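Alpha-14 giardin (Giardia lamblia, PDB 3CHJ) binds calcium and, as an annexin, probably phospholipid, and may act as a calcium-regulated structural element linking the lipid bilayer to the underlying axoneme. Local coordinates at residues A[117-122]-A[129-134]; A[137-140]-A[144-147]; A[88-93]-A[121-126]; A[146-151]-A[231-236]. One frame throughout, in Å; residues are numbered along the deposited sequence.

Contact 1: residues A[117-122]-A[129-134]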
loop_
_atom_site.group_PDB
_atom_site.type_symbol
_atom_site.label_atom_id
_atom_site.label_comp_id
_atom_site.label_asym_id
_atom_site.label_seq_id
_atom_site.Cartn_x
_atom_site.Cartn_y
_atom_site.Cartn_z
ATOM N N ARG A 117 -14.127 5.106 0.024
ATOM C CA ARG A 117 -15.493 5.389 -0.440
ATOM C C ARG A 117 -15.608 5.108 -1.944
ATOM O O ARG A 117 -16.543 4.443 -2.405
ATOM C CB ARG A 117 -15.839 6.840 -0.136
ATOM C CG ARG A 117 -17.265 7.081 0.362
ATOM C CD ARG A 117 -17.457 8.527 0.816
ATOM N NE ARG A 117 -16.258 9.051 1.467
ATOM C CZ ARG A 117 -15.970 10.339 1.626
ATOM N NH1 ARG A 117 -16.795 11.282 1.178
ATOM N NH2 ARG A 117 -14.840 10.686 2.228
ATOM N N GLU A 118 -14.620 5.573 -2.698
ATOM C CA GLU A 118 -14.610 5.402 -4.136
ATOM C C GLU A 118 -14.540 3.921 -4.502
ATOM O O GLU A 118 -15.260 3.444 -5.385
ATOM C CB GLU A 118 -13.425 6.159 -4.741
ATOM C CG GLU A 118 -13.293 6.012 -6.252
ATOM C CD GLU A 118 -12.087 6.760 -6.849
ATOM O OE1 GLU A 118 -11.105 7.063 -6.123
ATOM O OE2 GLU A 118 -12.122 7.025 -8.071
ATOM N N ILE A 119 -13.682 3.171 -3.820
ATOM C CA ILE A 119 -13.551 1.773 -4.200
ATOM C C ILE A 119 -14.698 0.872 -3.741
ATOM O O ILE A 119 -14.913 -0.153 -4.343
ATOM C CB ILE A 119 -12.145 1.157 -3.886
ATOM C CG1 ILE A 119 -11.902 1.046 -2.386
ATOM C CG2 ILE A 119 -11.034 1.949 -4.623
ATOM C CD1 ILE A 119 -10.685 0.181 -2.034
ATOM N N ARG A 120 -15.451 1.266 -2.708
ATOM C CA ARG A 120 -16.649 0.501 -2.344
ATOM C C ARG A 120 -17.584 0.445 -3.539
ATOM O O ARG A 120 -18.100 -0.604 -3.881
ATOM C CB ARG A 120 -17.410 1.140 -1.179
ATOM C CG ARG A 120 -16.677 1.071 0.131
ATOM C CD ARG A 120 -17.506 1.819 1.169
ATOM N NE ARG A 120 -16.765 1.884 2.412
ATOM C CZ ARG A 120 -16.696 2.951 3.200
ATOM N NH1 ARG A 120 -17.337 4.086 2.891
ATOM N NH2 ARG A 120 -15.977 2.864 4.309
ATOM N N GLN A 121 -17.763 1.596 -4.177
ATOM C CA GLN A 121 -18.669 1.703 -5.314
ATOM C C GLN A 121 -18.101 1.009 -6.561
ATOM O O GLN A 121 -18.789 0.203 -7.221
ATOM C CB GLN A 121 -18.936 3.191 -5.592
ATOM C CG GLN A 121 -19.694 3.893 -4.448
ATOM C CD GLN A 121 -19.896 5.397 -4.653
ATOM O OE1 GLN A 121 -19.564 6.207 -3.775
ATOM N NE2 GLN A 121 -20.462 5.773 -5.790
ATOM N N LEU A 122 -16.827 1.284 -6.841
ATOM C CA LEU A 122 -16.168 0.671 -7.995
ATOM C C LEU A 122 -16.115 -0.845 -7.869
ATOM O O LEU A 122 -16.326 -1.565 -8.849
ATOM C CB LEU A 122 -14.769 1.249 -8.225
ATOM C CG LEU A 122 -14.082 0.716 -9.484
ATOM C CD1 LEU A 122 -14.905 0.985 -10.783
ATOM C CD2 LEU A 122 -12.684 1.297 -9.603
ATOM N N ASP A 129 -20.359 -7.504 -6.056
ATOM C CA ASP A 129 -20.192 -7.904 -4.664
ATOM C C ASP A 129 -19.924 -6.675 -3.837
ATOM O O ASP A 129 -19.367 -5.698 -4.336
ATOM C CB ASP A 129 -18.954 -8.793 -4.507
ATOM C CG ASP A 129 -19.126 -10.162 -5.115
ATOM O OD1 ASP A 129 -20.271 -10.674 -5.195
ATOM O OD2 ASP A 129 -18.090 -10.736 -5.508
ATOM N N SER A 130 -20.286 -6.750 -2.560
ATOM C CA SER A 130 -19.924 -5.704 -1.607
ATOM C C SER A 130 -18.482 -5.908 -1.158
ATOM O O SER A 130 -18.114 -6.998 -0.758
ATOM C CB SER A 130 -20.839 -5.788 -0.390
ATOM O OG SER A 130 -20.248 -5.196 0.770
ATOM N N LEU A 131 -17.679 -4.855 -1.229
ATOM C CA LEU A 131 -16.290 -4.938 -0.781
ATOM C C LEU A 131 -16.235 -5.301 0.716
ATOM O O LEU A 131 -15.502 -6.221 1.110
ATOM C CB LEU A 131 -15.606 -3.597 -1.072
ATOM C CG LEU A 131 -14.120 -3.420 -0.776
ATOM C CD1 LEU A 131 -13.632 -2.184 -1.513
ATOM C CD2 LEU A 131 -13.906 -3.253 0.700
ATOM N N GLY A 132 -17.019 -4.604 1.538
ATOM C CA GLY A 132 -17.051 -4.883 2.972
ATOM C C GLY A 132 -17.435 -6.323 3.247
ATOM O O GLY A 132 -16.845 -6.991 4.096
ATOM N N ASP A 133 -18.423 -6.819 2.508
ATOM C CA ASP A 133 -18.939 -8.138 2.770
ATOM C C ASP A 133 -17.951 -9.231 2.407
ATOM O O ASP A 133 -17.805 -10.202 3.154
ATOM C CB ASP A 133 -20.236 -8.346 2.007
ATOM C CG ASP A 133 -21.423 -7.629 2.639
ATOM O OD1 ASP A 133 -21.340 -7.106 3.791
ATOM O OD2 ASP A 133 -22.469 -7.607 1.958
ATOM N N VAL A 134 -17.258 -9.068 1.276
ATOM C CA VAL A 134 -16.281 -10.064 0.844
ATOM C C VAL A 134 -15.128 -10.124 1.851
ATOM O O VAL A 134 -14.665 -11.205 2.215
ATOM C CB VAL A 134 -15.744 -9.765 -0.570
ATOM C CG1 VAL A 134 -14.580 -10.686 -0.903
ATOM C CG2 VAL A 134 -16.863 -9.944 -1.587
HETATM O O HOH W 1 -19.084 -2.321 -1.960
#
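Leu-131 makes the apolar half of this contact, reaching from the start of helix 131-139 to Ile-119 and Arg-120 on helix 113-127. Its CB leads toward the opposing helix and stops 4.4 Å from Arg-120 CA, where the two backbones are near each other. CG lies opposite the backbone N (chi1 -177°), and with chi2 at 164° the chain runs on extended to CD1, the branch that touches. CD1 lies 3.7 Å from Ile-119 O. It is also 3.8 Å from Ile-119 CG1, hence against both backbone and side chain; the two branched chains meet aslant. No direct hydrogen bond joins the segments. Instead a single water bridges them, donating to Arg-120 O at 2.8 Å and accepting from Leu-131 N at 3.0 Å, which supplies a partner to an N-H in the first turn of a helix. The guanidinium of Arg-120 turns to other partners, the carbonyl oxygens of Ala-153 and Gly-155. One residue before the helix, Ser-130 OG takes the N-H of Asp-133 (3.0 Å, 156°). This N-cap, with the water bridge and a leucine packed across, marks the short link between helix 113-127 and helix 131-139 of the all-helical annexin fold.

Contact 2: residues A[137-140]-A[144-147]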
loop_
_atom_site.group_PDB
_atom_site.type_symbol
_atom_site.label_atom_id
_atom_site.label_comp_id
_atom_site.label_asym_id
_atom_site.label_seq_id
_atom_site.Cartn_x
_atom_site.Cartn_y
_atom_site.Cartn_z
ATOM N N LYS A 137 -16.435 -11.824 5.129
ATOM C CA LYS A 137 -16.681 -13.257 4.912
ATOM C C LYS A 137 -15.380 -14.067 4.915
ATOM O O LYS A 137 -15.303 -15.158 5.501
ATOM C CB LYS A 137 -17.446 -13.454 3.603
ATOM C CG LYS A 137 -17.677 -14.906 3.195
ATOM C CD LYS A 137 -18.603 -14.963 1.981
ATOM C CE LYS A 137 -17.857 -14.689 0.690
ATOM N NZ LYS A 137 -17.106 -15.885 0.228
ATOM N N ASP A 138 -14.346 -13.498 4.309
ATOM C CA ASP A 138 -13.077 -14.192 4.162
ATOM C C ASP A 138 -12.197 -14.087 5.395
ATOM O O ASP A 138 -11.473 -15.029 5.711
ATOM C CB ASP A 138 -12.350 -13.703 2.906
ATOM C CG ASP A 138 -13.111 -14.044 1.633
ATOM O OD1 ASP A 138 -13.849 -15.044 1.618
ATOM O OD2 ASP A 138 -12.972 -13.304 0.653
ATOM N N CYS A 139 -12.257 -12.953 6.093
ATOM C CA CYS A 139 -11.329 -12.712 7.204
ATOM C C CYS A 139 -11.926 -12.984 8.584
ATOM O O CYS A 139 -11.195 -13.109 9.569
ATOM C CB CYS A 139 -10.837 -11.276 7.179
ATOM S SG CYS A 139 -9.879 -10.890 5.722
ATOM N N GLY A 140 -13.251 -13.010 8.665
ATOM C CA GLY A 140 -13.934 -13.054 9.943
ATOM C C GLY A 140 -13.830 -11.734 10.676
ATOM O O GLY A 140 -13.456 -10.711 10.077
ATOM N N MET A 144 -7.787 -9.049 15.795
ATOM C CA MET A 144 -7.712 -7.579 15.824
ATOM C C MET A 144 -7.430 -6.951 14.448
ATOM O O MET A 144 -8.033 -5.933 14.110
ATOM C CB MET A 144 -6.701 -7.089 16.872
ATOM C CG MET A 144 -7.208 -7.317 18.300
ATOM S SD MET A 144 -8.702 -6.367 18.701
ATOM C CE MET A 144 -8.075 -4.697 18.778
ATOM N N TRP A 145 -6.564 -7.564 13.638
ATOM C CA TRP A 145 -6.281 -7.033 12.285
ATOM C C TRP A 145 -7.553 -7.086 11.428
ATOM O O TRP A 145 -7.751 -6.214 10.583
ATOM C CB TRP A 145 -5.125 -7.757 11.576
ATOM C CG TRP A 145 -5.360 -9.210 11.307
ATOM C CD1 TRP A 145 -4.937 -10.253 12.080
ATOM C CD2 TRP A 145 -6.074 -9.793 10.203
ATOM N NE1 TRP A 145 -5.339 -11.448 11.527
ATOM C CE2 TRP A 145 -6.049 -11.194 10.380
ATOM C CE3 TRP A 145 -6.734 -9.268 9.083
ATOM C CZ2 TRP A 145 -6.663 -12.073 9.484
ATOM C CZ3 TRP A 145 -7.335 -10.152 8.183
ATOM C CH2 TRP A 145 -7.313 -11.535 8.399
ATOM N N ALA A 146 -8.380 -8.112 11.643
ATOM C CA ALA A 146 -9.635 -8.292 10.905
ATOM C C ALA A 146 -10.659 -7.282 11.369
ATOM O O ALA A 146 -11.306 -6.659 10.532
ATOM C CB ALA A 146 -10.158 -9.767 11.055
ATOM N N LYS A 147 -10.772 -7.077 12.684
ATOM C CA LYS A 147 -11.690 -6.048 13.190
ATOM C C LYS A 147 -11.280 -4.685 12.612
ATOM O O LYS A 147 -12.130 -3.869 12.241
ATOM C CB LYS A 147 -11.664 -5.979 14.716
ATOM C CG LYS A 147 -12.192 -7.225 15.391
ATOM C CD LYS A 147 -12.177 -7.068 16.911
ATOM C CE LYS A 147 -12.651 -8.319 17.619
ATOM N NZ LYS A 147 -14.096 -8.587 17.382
#
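A short link between consecutive helices of the annexin fold is closed here: Cys-139 and Gly-140, at the end of helix 131-139, pack on Trp-145 and Ala-146 in the first turn of helix 144-154. Gly-140 is where the chain leaves helical geometry, with a phi of 72° that glycine adopts readily. The sulfur of Cys-139 meets the indole at its rim. SG is 3.6 Å from Trp-145 CZ3 and 4.8 Å from the centroid of the six-membered ring, lying 80° off the ring normal, which identifies an edge-on sulfur-aromatic contact. Cys-139 CB comes in obliquely, lifted out of the ring plane on the side of Ala-146 CB, 3.7 Å from Trp-145 CH2. The ring gets there because Trp-145 CG sits between its own backbone N and carbonyl carbon (chi1 63°), extending the benzo edge back toward the preceding helix. The methyl of Ala-146 packs against the end of the first helix: CB lies 3.6 Å from Gly-140 O and 3.8 Å from Cys-139 O, and also rests above one face of the Trp-145 ring, displaced toward its rim. Gly-140 O has a polar partner as well, accepting from Asn-150 ND2. Beyond these segments Trp-145 packs on Val-105 and Ala-232, and its backbone N donates to Asp-229 OD1. Small residues and one wide aromatic thus form a short helix-loop-helix connection with a glycine ending the first helix.

Contact 3: residues A[88-93]-A[121-126]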
loop_
_atom_site.group_PDB
_atom_site.type_symbol
_atom_site.label_atom_id
_atom_site.label_comp_id
_atom_site.label_asym_id
_atom_site.label_seq_id
_atom_site.Cartn_x
_atom_site.Cartn_y
_atom_site.Cartn_z
ATOM N N GLU A 88 -8.847 -4.572 -7.962
ATOM C CA GLU A 88 -8.283 -5.816 -8.501
ATOM C C GLU A 88 -7.434 -6.554 -7.466
ATOM O O GLU A 88 -7.459 -7.791 -7.412
ATOM C CB GLU A 88 -7.479 -5.568 -9.764
ATOM C CG GLU A 88 -8.339 -5.029 -10.900
ATOM C CD GLU A 88 -7.530 -4.759 -12.154
ATOM O OE1 GLU A 88 -6.331 -5.082 -12.149
ATOM O OE2 GLU A 88 -8.101 -4.232 -13.134
ATOM N N LEU A 89 -6.704 -5.805 -6.643
ATOM C CA LEU A 89 -5.904 -6.442 -5.583
ATOM C C LEU A 89 -6.799 -7.114 -4.535
ATOM O O LEU A 89 -6.527 -8.225 -4.114
ATOM C CB LEU A 89 -4.976 -5.436 -4.890
ATOM C CG LEU A 89 -3.840 -4.913 -5.775
ATOM C CD1 LEU A 89 -3.132 -3.733 -5.091
ATOM C CD2 LEU A 89 -2.831 -6.020 -6.066
ATOM N N ILE A 90 -7.865 -6.433 -4.126
ATOM C CA ILE A 90 -8.825 -7.029 -3.167
ATOM C C ILE A 90 -9.506 -8.269 -3.752
ATOM O O ILE A 90 -9.625 -9.286 -3.080
ATOM C CB ILE A 90 -9.875 -5.996 -2.716
ATOM C CG1 ILE A 90 -9.188 -4.906 -1.906
ATOM C CG2 ILE A 90 -11.014 -6.673 -1.947
ATOM C CD1 ILE A 90 -10.074 -3.689 -1.729
ATOM N N ARG A 91 -9.917 -8.185 -5.013
ATOM C CA ARG A 91 -10.483 -9.334 -5.714
ATOM C C ARG A 91 -9.499 -10.516 -5.769
ATOM O O ARG A 91 -9.870 -11.660 -5.452
ATOM C CB ARG A 91 -10.887 -8.916 -7.119
ATOM C CG ARG A 91 -11.399 -10.066 -7.987
ATOM C CD ARG A 91 -12.798 -10.549 -7.601
ATOM N NE ARG A 91 -13.260 -11.541 -8.584
ATOM C CZ ARG A 91 -14.502 -11.997 -8.697
ATOM N NH1 ARG A 91 -15.468 -11.563 -7.905
ATOM N NH2 ARG A 91 -14.779 -12.902 -9.628
ATOM N N GLY A 92 -8.257 -10.234 -6.161
ATOM C CA GLY A 92 -7.206 -11.254 -6.227
ATOM C C GLY A 92 -6.974 -11.926 -4.886
ATOM O O GLY A 92 -6.680 -13.129 -4.814
ATOM N N ALA A 93 -7.128 -11.158 -3.808
ATOM C CA ALA A 93 -6.845 -11.662 -2.470
ATOM C C ALA A 93 -8.000 -12.484 -1.897
ATOM O O ALA A 93 -7.836 -13.137 -0.870
ATOM C CB ALA A 93 -6.509 -10.501 -1.525
ATOM N N GLN A 121 -17.763 1.596 -4.177
ATOM C CA GLN A 121 -18.669 1.703 -5.314
ATOM C C GLN A 121 -18.101 1.009 -6.561
ATOM O O GLN A 121 -18.789 0.203 -7.221
ATOM C CB GLN A 121 -18.936 3.191 -5.592
ATOM C CG GLN A 121 -19.694 3.893 -4.448
ATOM C CD GLN A 121 -19.896 5.397 -4.653
ATOM O OE1 GLN A 121 -19.564 6.207 -3.775
ATOM N NE2 GLN A 121 -20.462 5.773 -5.790
ATOM N N LEU A 122 -16.827 1.284 -6.841
ATOM C CA LEU A 122 -16.168 0.671 -7.995
ATOM C C LEU A 122 -16.115 -0.845 -7.869
ATOM O O LEU A 122 -16.326 -1.565 -8.849
ATOM C CB LEU A 122 -14.769 1.249 -8.225
ATOM C CG LEU A 122 -14.082 0.716 -9.484
ATOM C CD1 LEU A 122 -14.905 0.985 -10.783
ATOM C CD2 LEU A 122 -12.684 1.297 -9.603
ATOM N N TYR A 123 -15.832 -1.334 -6.658
ATOM C CA TYR A 123 -15.810 -2.782 -6.426
ATOM C C TYR A 123 -17.142 -3.443 -6.791
ATOM O O TYR A 123 -17.184 -4.487 -7.446
ATOM C CB TYR A 123 -15.459 -3.114 -4.955
ATOM C CG TYR A 123 -14.998 -4.548 -4.791
ATOM C CD1 TYR A 123 -13.636 -4.871 -4.946
ATOM C CD2 TYR A 123 -15.900 -5.575 -4.509
ATOM C CE1 TYR A 123 -13.202 -6.175 -4.844
ATOM C CE2 TYR A 123 -15.471 -6.892 -4.386
ATOM C CZ TYR A 123 -14.122 -7.186 -4.572
ATOM O OH TYR A 123 -13.660 -8.471 -4.485
ATOM N N TYR A 124 -18.230 -2.829 -6.336
ATOM C CA TYR A 124 -19.549 -3.332 -6.651
ATOM C C TYR A 124 -19.800 -3.294 -8.162
ATOM O O TYR A 124 -20.360 -4.243 -8.710
ATOM C CB TYR A 124 -20.626 -2.537 -5.900
ATOM C CG TYR A 124 -21.988 -3.082 -6.216
ATOM C CD1 TYR A 124 -22.788 -2.473 -7.189
ATOM C CD2 TYR A 124 -22.455 -4.228 -5.585
ATOM C CE1 TYR A 124 -24.059 -2.986 -7.504
ATOM C CE2 TYR A 124 -23.710 -4.760 -5.893
ATOM C CZ TYR A 124 -24.499 -4.132 -6.853
ATOM O OH TYR A 124 -25.736 -4.684 -7.140
ATOM N N GLN A 125 -19.396 -2.211 -8.821
ATOM C CA GLN A 125 -19.564 -2.120 -10.293
ATOM C C GLN A 125 -18.808 -3.183 -11.063
ATOM O O GLN A 125 -19.290 -3.677 -12.070
ATOM C CB GLN A 125 -19.226 -0.731 -10.817
ATOM C CG GLN A 125 -20.156 0.361 -10.288
ATOM C CD GLN A 125 -21.657 0.079 -10.511
ATOM O OE1 GLN A 125 -22.504 0.461 -9.685
ATOM N NE2 GLN A 125 -21.989 -0.566 -11.628
ATOM N N LEU A 126 -17.621 -3.541 -10.582
ATOM C CA LEU A 126 -16.781 -4.511 -11.273
ATOM C C LEU A 126 -17.182 -5.949 -11.018
ATOM O O LEU A 126 -17.079 -6.794 -11.909
ATOM C CB LEU A 126 -15.315 -4.329 -10.860
ATOM C CG LEU A 126 -14.603 -3.040 -11.291
ATOM C CD1 LEU A 126 -13.264 -2.957 -10.622
ATOM C CD2 LEU A 126 -14.434 -3.019 -12.820
HETATM O O HOH W 2 -15.531 -10.386 -5.046
#
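Ile-90 is the first residue of 88-93 to touch the other helix, and its partner is Tyr-123. The CG2 branch does the work, 3.7 Å from Tyr-123 CE1, and approaches the ring obliquely. CG2 is placed there by lying opposite the backbone N, while CG1 takes the position beside that nitrogen. Next in sequence, Arg-91 offers first its backbone: N lies in the plane of the tyrosine ring at the edge, 3.9 Å from Tyr-123 CE1, and Arg-91 CA comes within 3.5 Å of Tyr-123 OH. The hydroxyl thus rests against the helix backbone, with no direct hydrogen bond across the contact. The arginine chain then bends at its second torsion, about CB-CG (chi2 73°), which keeps CD 3.8 Å from Tyr-123 OH and carries the guanidinium past the phenol with the two planes 55° apart. A water joins their polar ends: it accepts from Arg-91 NH1 at 3.1 Å and pairs with Tyr-123 OH at 2.7 Å. Arg-91 NH1 also has a long, weak ion pair with Asp-129. Around this pair, Ile-90 reaches Leu-104 of helix 101-108 and Ile-119 of helix 113-127, Leu-126 rests on Gln-84 and Cys-87, and Tyr-127 meets the ring of Tyr-123. Within the all-helical annexin fold, helix 82-94 thus lies in contact with both helix 101-108 and helix 113-127.

Contact 4: residues A[146-151]-A[231-236]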
loop_
_atom_site.group_PDB
_atom_site.type_symbol
_atom_site.label_atom_id
_atom_site.label_comp_id
_atom_site.label_asym_id
_atom_site.label_seq_id
_atom_site.Cartn_x
_atom_site.Cartn_y
_atom_site.Cartn_z
ATOM N N ALA A 146 -8.380 -8.112 11.643
ATOM C CA ALA A 146 -9.635 -8.292 10.905
ATOM C C ALA A 146 -10.659 -7.282 11.369
ATOM O O ALA A 146 -11.306 -6.659 10.532
ATOM C CB ALA A 146 -10.158 -9.767 11.055
ATOM N N LYS A 147 -10.772 -7.077 12.684
ATOM C CA LYS A 147 -11.690 -6.048 13.190
ATOM C C LYS A 147 -11.280 -4.685 12.612
ATOM O O LYS A 147 -12.130 -3.869 12.241
ATOM C CB LYS A 147 -11.664 -5.979 14.716
ATOM C CG LYS A 147 -12.192 -7.225 15.391
ATOM C CD LYS A 147 -12.177 -7.068 16.911
ATOM C CE LYS A 147 -12.651 -8.319 17.619
ATOM N NZ LYS A 147 -14.096 -8.587 17.382
ATOM N N LEU A 148 -9.968 -4.447 12.534
ATOM C CA LEU A 148 -9.461 -3.166 12.068
ATOM C C LEU A 148 -9.802 -2.960 10.590
ATOM O O LEU A 148 -10.361 -1.914 10.231
ATOM C CB LEU A 148 -7.949 -3.040 12.322
ATOM C CG LEU A 148 -7.315 -1.751 11.807
ATOM C CD1 LEU A 148 -7.920 -0.528 12.509
ATOM C CD2 LEU A 148 -5.837 -1.816 12.015
ATOM N N ILE A 149 -9.452 -3.917 9.718
ATOM C CA ILE A 149 -9.750 -3.716 8.290
ATOM C C ILE A 149 -11.263 -3.722 8.000
ATOM O O ILE A 149 -11.697 -3.020 7.099
ATOM C CB ILE A 149 -8.982 -4.646 7.334
ATOM C CG1 ILE A 149 -9.449 -6.108 7.488
ATOM C CG2 ILE A 149 -7.482 -4.467 7.539
ATOM C CD1 ILE A 149 -8.830 -7.058 6.423
ATOM N N ASN A 150 -12.052 -4.498 8.755
ATOM C CA ASN A 150 -13.508 -4.441 8.585
ATOM C C ASN A 150 -14.043 -3.056 8.945
ATOM O O ASN A 150 -14.932 -2.512 8.244
ATOM C CB ASN A 150 -14.209 -5.490 9.458
ATOM C CG ASN A 150 -14.028 -6.899 8.943
ATOM O OD1 ASN A 150 -13.842 -7.129 7.732
ATOM N ND2 ASN A 150 -14.083 -7.854 9.848
ATOM N N ALA A 151 -13.530 -2.475 10.030
ATOM C CA ALA A 151 -13.981 -1.145 10.432
ATOM C C ALA A 151 -13.620 -0.105 9.370
ATOM O O ALA A 151 -14.384 0.829 9.070
ATOM C CB ALA A 151 -13.391 -0.770 11.768
ATOM N N TYR A 231 1.661 -6.107 12.585
ATOM C CA TYR A 231 1.941 -5.473 11.303
ATOM C C TYR A 231 0.819 -4.475 10.965
ATOM O O TYR A 231 1.091 -3.324 10.574
ATOM C CB TYR A 231 2.055 -6.550 10.216
ATOM C CG TYR A 231 2.237 -5.937 8.862
ATOM C CD1 TYR A 231 3.490 -5.492 8.433
ATOM C CD2 TYR A 231 1.158 -5.803 8.007
ATOM C CE1 TYR A 231 3.643 -4.897 7.164
ATOM C CE2 TYR A 231 1.298 -5.203 6.738
ATOM C CZ TYR A 231 2.558 -4.770 6.330
ATOM O OH TYR A 231 2.716 -4.189 5.081
ATOM N N ALA A 232 -0.429 -4.914 11.122
ATOM C CA ALA A 232 -1.591 -4.097 10.754
ATOM C C ALA A 232 -1.642 -2.807 11.566
ATOM O O ALA A 232 -1.816 -1.737 10.991
ATOM C CB ALA A 232 -2.864 -4.875 10.915
ATOM N N PHE A 233 -1.484 -2.894 12.882
ATOM C CA PHE A 233 -1.562 -1.661 13.697
ATOM C C PHE A 233 -0.350 -0.762 13.518
ATOM O O PHE A 233 -0.481 0.480 13.570
ATOM C CB PHE A 233 -1.853 -1.983 15.164
ATOM C CG PHE A 233 -3.299 -2.278 15.418
ATOM C CD1 PHE A 233 -4.146 -1.263 15.892
ATOM C CD2 PHE A 233 -3.828 -3.534 15.164
ATOM C CE1 PHE A 233 -5.517 -1.508 16.120
ATOM C CE2 PHE A 233 -5.194 -3.793 15.386
ATOM C CZ PHE A 233 -6.033 -2.784 15.883
ATOM N N LYS A 234 0.823 -1.351 13.286
ATOM C CA LYS A 234 1.994 -0.532 12.942
ATOM C C LYS A 234 1.766 0.176 11.600
ATOM O O LYS A 234 2.069 1.372 11.456
ATOM C CB LYS A 234 3.250 -1.397 12.842
ATOM C CG LYS A 234 3.839 -1.833 14.164
ATOM C CD LYS A 234 5.043 -2.725 13.895
ATOM C CE LYS A 234 5.810 -2.911 15.179
ATOM N NZ LYS A 234 7.066 -3.698 14.967
ATOM N N LEU A 235 1.228 -0.557 10.627
ATOM C CA LEU A 235 1.002 0.001 9.293
ATOM C C LEU A 235 -0.026 1.139 9.361
ATOM O O LEU A 235 0.213 2.198 8.772
ATOM C CB LEU A 235 0.570 -1.103 8.322
ATOM C CG LEU A 235 0.365 -0.594 6.890
ATOM C CD1 LEU A 235 1.663 -0.083 6.301
ATOM C CD2 LEU A 235 -0.261 -1.696 6.017
ATOM N N ALA A 236 -1.115 0.942 10.110
ATOM C CA ALA A 236 -2.146 1.972 10.290
ATOM C C ALA A 236 -1.538 3.176 10.999
ATOM O O ALA A 236 -1.770 4.321 10.597
ATOM C CB ALA A 236 -3.331 1.444 11.078
#
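Leu-148 and Phe-233 meet methyl to face. The CD2 branch of the leucine stands over the middle of the phenyl ring, 3.9 Å from the ring centroid and only 7° off its normal, the geometry of a CH-pi contact. All six ring carbons lie at nearly the same distance from Leu-148 CD2, 4.0 Å for Phe-233 CE2 and CZ. Leu-148 CB adds a contact nearer the rim, 4.1 Å from Phe-233 CZ. The approach depends on both first torsions: the leucine CG lies opposite its backbone N and is directed at the facing helix, whereas the Phe-233 ring, with CG opposite the carbonyl carbon (chi1 -79°), leaves its helix to one side and brings its far end beneath the methyl. The same CD2 also packs against two alanines one helical turn apart, 4.4 Å from Ala-232 CB and 4.2 Å from Ala-236 CB. These small side chains let the leucine come close to the backbone, as its CD2 is 4.2 Å from Ala-232 O. In the all-helical annexin fold this joins helix 144-154 to helix 227-241, well apart in sequence; their short segments run at 42° with axes 10.4 Å apart at closest approach. The phenyl ring has further aromatic company, stacking on Phe-225 and meeting Phe-193 edge-to-face. Its side chain lies about 11 Å from a bound calcium ion, whose site includes Glu-224, the residue before Phe-225. Ile-149, on the same helix as the leucine, packs instead on Val-135 and Cys-139 of helix 131-139.

Overall arrangement
From the N terminus, contact 3 opens on helix 82-94 and closes on helix 113-127. Contact 1 opens on that second helix, sharing Gln-121 and Leu-122, and closes a short turn into helix 131-139; the centres of the two are 7 Å apart, and Asp-129 packs on Tyr-123. Contact 2 follows in series at the far end of helix 131-139. Contact 4 overlaps it at Ala-146 and Lys-147, then closes a longer loop on helix 227-241. Because contact 1 opens at 117, before contact 3 closes at 126, their spans cross, and none lies wholly inside another. Contacts 1, 2 and 3 tie parts of the 86-148 annexin region together, and contact 4 connects it to a later one.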